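Local coordinates for designed helical repeat protein (Synthetic construct, PDB 5CWG) that has no known natural function and was computationally designed de novo to form a regularly repeating array of paired alpha-helices, at residues K89-A94 with E104-A109. Sequence-based numbering, arbitrary orientation. Where two conformers were deposited one is given.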
loop_
_atom_site.group_PDB
_atom_site.type_symbol
_atom_site.label_atom_id
_atom_site.label_comp_id
_atom_site.label_asym_id
_atom_site.label_seq_id
_atom_site.Cartn_x
_atom_site.Cartn_y
_atom_site.Cartn_z
ATOM N N LYS A 89 -2.973 -5.999 -1.569
ATOM C CA LYS A 89 -2.992 -7.459 -1.544
ATOM C C LYS A 89 -1.611 -8.005 -1.172
ATOM O O LYS A 89 -1.491 -8.946 -0.384
ATOM C CB LYS A 89 -3.501 -8.007 -2.868
ATOM C CG LYS A 89 -3.370 -9.515 -3.051
ATOM C CD LYS A 89 -4.155 -9.975 -4.290
ATOM C CE LYS A 89 -4.130 -11.447 -4.596
ATOM N NZ LYS A 89 -2.839 -11.867 -5.082
ATOM N N ARG A 90 -0.550 -7.445 -1.737
ATOM C CA ARG A 90 0.790 -7.859 -1.373
ATOM C C ARG A 90 1.116 -7.645 0.088
ATOM O O ARG A 90 1.767 -8.467 0.715
ATOM C CB ARG A 90 1.824 -7.199 -2.286
ATOM C CG ARG A 90 1.706 -7.679 -3.760
ATOM C CD ARG A 90 2.886 -7.264 -4.644
ATOM N NE ARG A 90 3.033 -5.817 -4.769
ATOM C CZ ARG A 90 2.378 -5.065 -5.649
ATOM N NH1 ARG A 90 1.516 -5.614 -6.489
ATOM N NH2 ARG A 90 2.568 -3.755 -5.680
ATOM N N VAL A 91 0.668 -6.526 0.642
ATOM C CA VAL A 91 0.858 -6.265 2.064
ATOM C C VAL A 91 0.134 -7.318 2.904
ATOM O O VAL A 91 0.711 -7.863 3.865
ATOM C CB VAL A 91 0.409 -4.840 2.427
ATOM C CG1 VAL A 91 0.349 -4.639 3.915
ATOM C CG2 VAL A 91 1.400 -3.812 1.870
ATOM N N ALA A 92 -1.116 -7.579 2.536
ATOM C CA ALA A 92 -1.901 -8.576 3.266
ATOM C C ALA A 92 -1.264 -9.958 3.187
ATOM O O ALA A 92 -1.263 -10.696 4.181
ATOM C CB ALA A 92 -3.275 -8.633 2.713
ATOM N N GLU A 93 -0.738 -10.316 2.024
ATOM C CA GLU A 93 -0.071 -11.600 1.865
ATOM C C GLU A 93 1.169 -11.709 2.722
ATOM O O GLU A 93 1.422 -12.758 3.338
ATOM C CB GLU A 93 0.277 -11.857 0.377
ATOM C CG GLU A 93 -0.941 -12.120 -0.486
ATOM C CD GLU A 93 -0.699 -12.002 -1.996
ATOM O OE1 GLU A 93 0.324 -11.413 -2.464
ATOM O OE2 GLU A 93 -1.593 -12.462 -2.719
ATOM N N ALA A 94 1.960 -10.644 2.799
ATOM C CA ALA A 94 3.142 -10.635 3.637
ATOM C C ALA A 94 2.767 -10.707 5.105
ATOM O O ALA A 94 3.430 -11.395 5.900
ATOM C CB ALA A 94 4.002 -9.409 3.356
ATOM N N GLU A 104 -1.295 -0.907 14.089
ATOM C CA GLU A 104 -0.358 0.189 13.878
ATOM C C GLU A 104 0.686 -0.161 12.828
ATOM O O GLU A 104 1.074 0.687 12.025
ATOM C CB GLU A 104 0.288 0.612 15.188
ATOM C CG GLU A 104 -0.799 1.193 16.146
ATOM C CD GLU A 104 -0.333 1.907 17.365
ATOM O OE1 GLU A 104 0.697 1.544 17.931
ATOM O OE2 GLU A 104 -1.057 2.850 17.785
ATOM N N VAL A 105 1.128 -1.403 12.802
ATOM C CA VAL A 105 2.077 -1.840 11.792
ATOM C C VAL A 105 1.418 -1.787 10.421
ATOM O O VAL A 105 2.008 -1.297 9.447
ATOM C CB VAL A 105 2.600 -3.244 12.074
ATOM C CG1 VAL A 105 3.385 -3.814 10.911
ATOM C CG2 VAL A 105 3.460 -3.248 13.324
ATOM N N LEU A 106 0.202 -2.314 10.295
ATOM C CA LEU A 106 -0.480 -2.328 9.009
ATOM C C LEU A 106 -0.757 -0.917 8.502
ATOM O O LEU A 106 -0.603 -0.632 7.309
ATOM C CB LEU A 106 -1.784 -3.141 9.105
ATOM C CG LEU A 106 -1.575 -4.627 9.337
ATOM C CD1 LEU A 106 -2.847 -5.294 9.768
ATOM C CD2 LEU A 106 -1.024 -5.293 8.097
ATOM N N GLU A 107 -1.150 -0.015 9.394
ATOM C CA GLU A 107 -1.372 1.369 8.986
ATOM C C GLU A 107 -0.100 2.010 8.427
ATOM O O GLU A 107 -0.143 2.746 7.431
ATOM C CB GLU A 107 -1.879 2.189 10.164
ATOM C CG GLU A 107 -2.323 3.616 9.779
ATOM C CD GLU A 107 -1.176 4.610 9.605
ATOM O OE1 GLU A 107 -0.156 4.498 10.304
ATOM O OE2 GLU A 107 -1.314 5.532 8.777
ATOM N N LEU A 108 1.027 1.759 9.074
ATOM C CA LEU A 108 2.300 2.273 8.584
ATOM C C LEU A 108 2.696 1.682 7.248
ATOM O O LEU A 108 3.204 2.403 6.372
ATOM C CB LEU A 108 3.413 2.047 9.600
ATOM C CG LEU A 108 3.453 3.047 10.731
ATOM C CD1 LEU A 108 4.315 2.550 11.859
ATOM C CD2 LEU A 108 3.983 4.397 10.230
ATOM N N ALA A 109 2.455 0.390 7.042
ATOM C CA ALA A 109 2.783 -0.250 5.774
ATOM C C ALA A 109 1.960 0.375 4.647
ATOM O O ALA A 109 2.481 0.641 3.564
ATOM C CB ALA A 109 2.519 -1.748 5.839
#
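Val-91 makes the two side-chain contacts within 4.5 Å between 89-94 and 104-109, both through one methyl, CG1. This atom stands 4.1 Å from CB of Ala-109 and 4.4 Å from CD2 of Leu-106. The lines from CG1 to these two carbons open at roughly 80°, and the methyl meets side chains of two residues three positions apart on the facing helix. Its position follows from chi1 of Val-91 (169°), which sets CG1 opposite the backbone N and extends it toward 104-109. Ala-109 answers with a CB that also points across the interface. Leu-106 arrives differently: its CB leaves the helix flank, and the branch ending in CD2 turns inward. Val-91 and Ala-109 are the nearest CA pair, 7.3 Å apart, consistent with the small side chain of Ala-109. The apolar interface is small, 107 Å² summed over both sides, and all three participants are buried. Phe-138 of helix 127-148 touches both Val-91 and Ala-109, while Ile-50 packs on Leu-106, extending the core beyond the pair.

Polar interactions do not bridge these segments. Within 89-94, Lys-89 and Glu-93 form a salt bridge one helical turn apart: NZ donates to OE2 at 2.7 Å, meeting its syn side 22° out of the carboxylate plane. On 104-109, Glu-107 pairs with Arg-111 in one of its two conformers, and Glu-104 reaches Lys-157 of helix 153-173.

The local CA traces run in broadly opposite senses but are markedly inclined to one another, and a short connection separates helix 77-98 from helix 103-123. This is an antiparallel helical hairpin near its turn, with an apolar seam inside and ionic pairs on other faces, in the stacked alpha-helical architecture of a designed helical repeat protein.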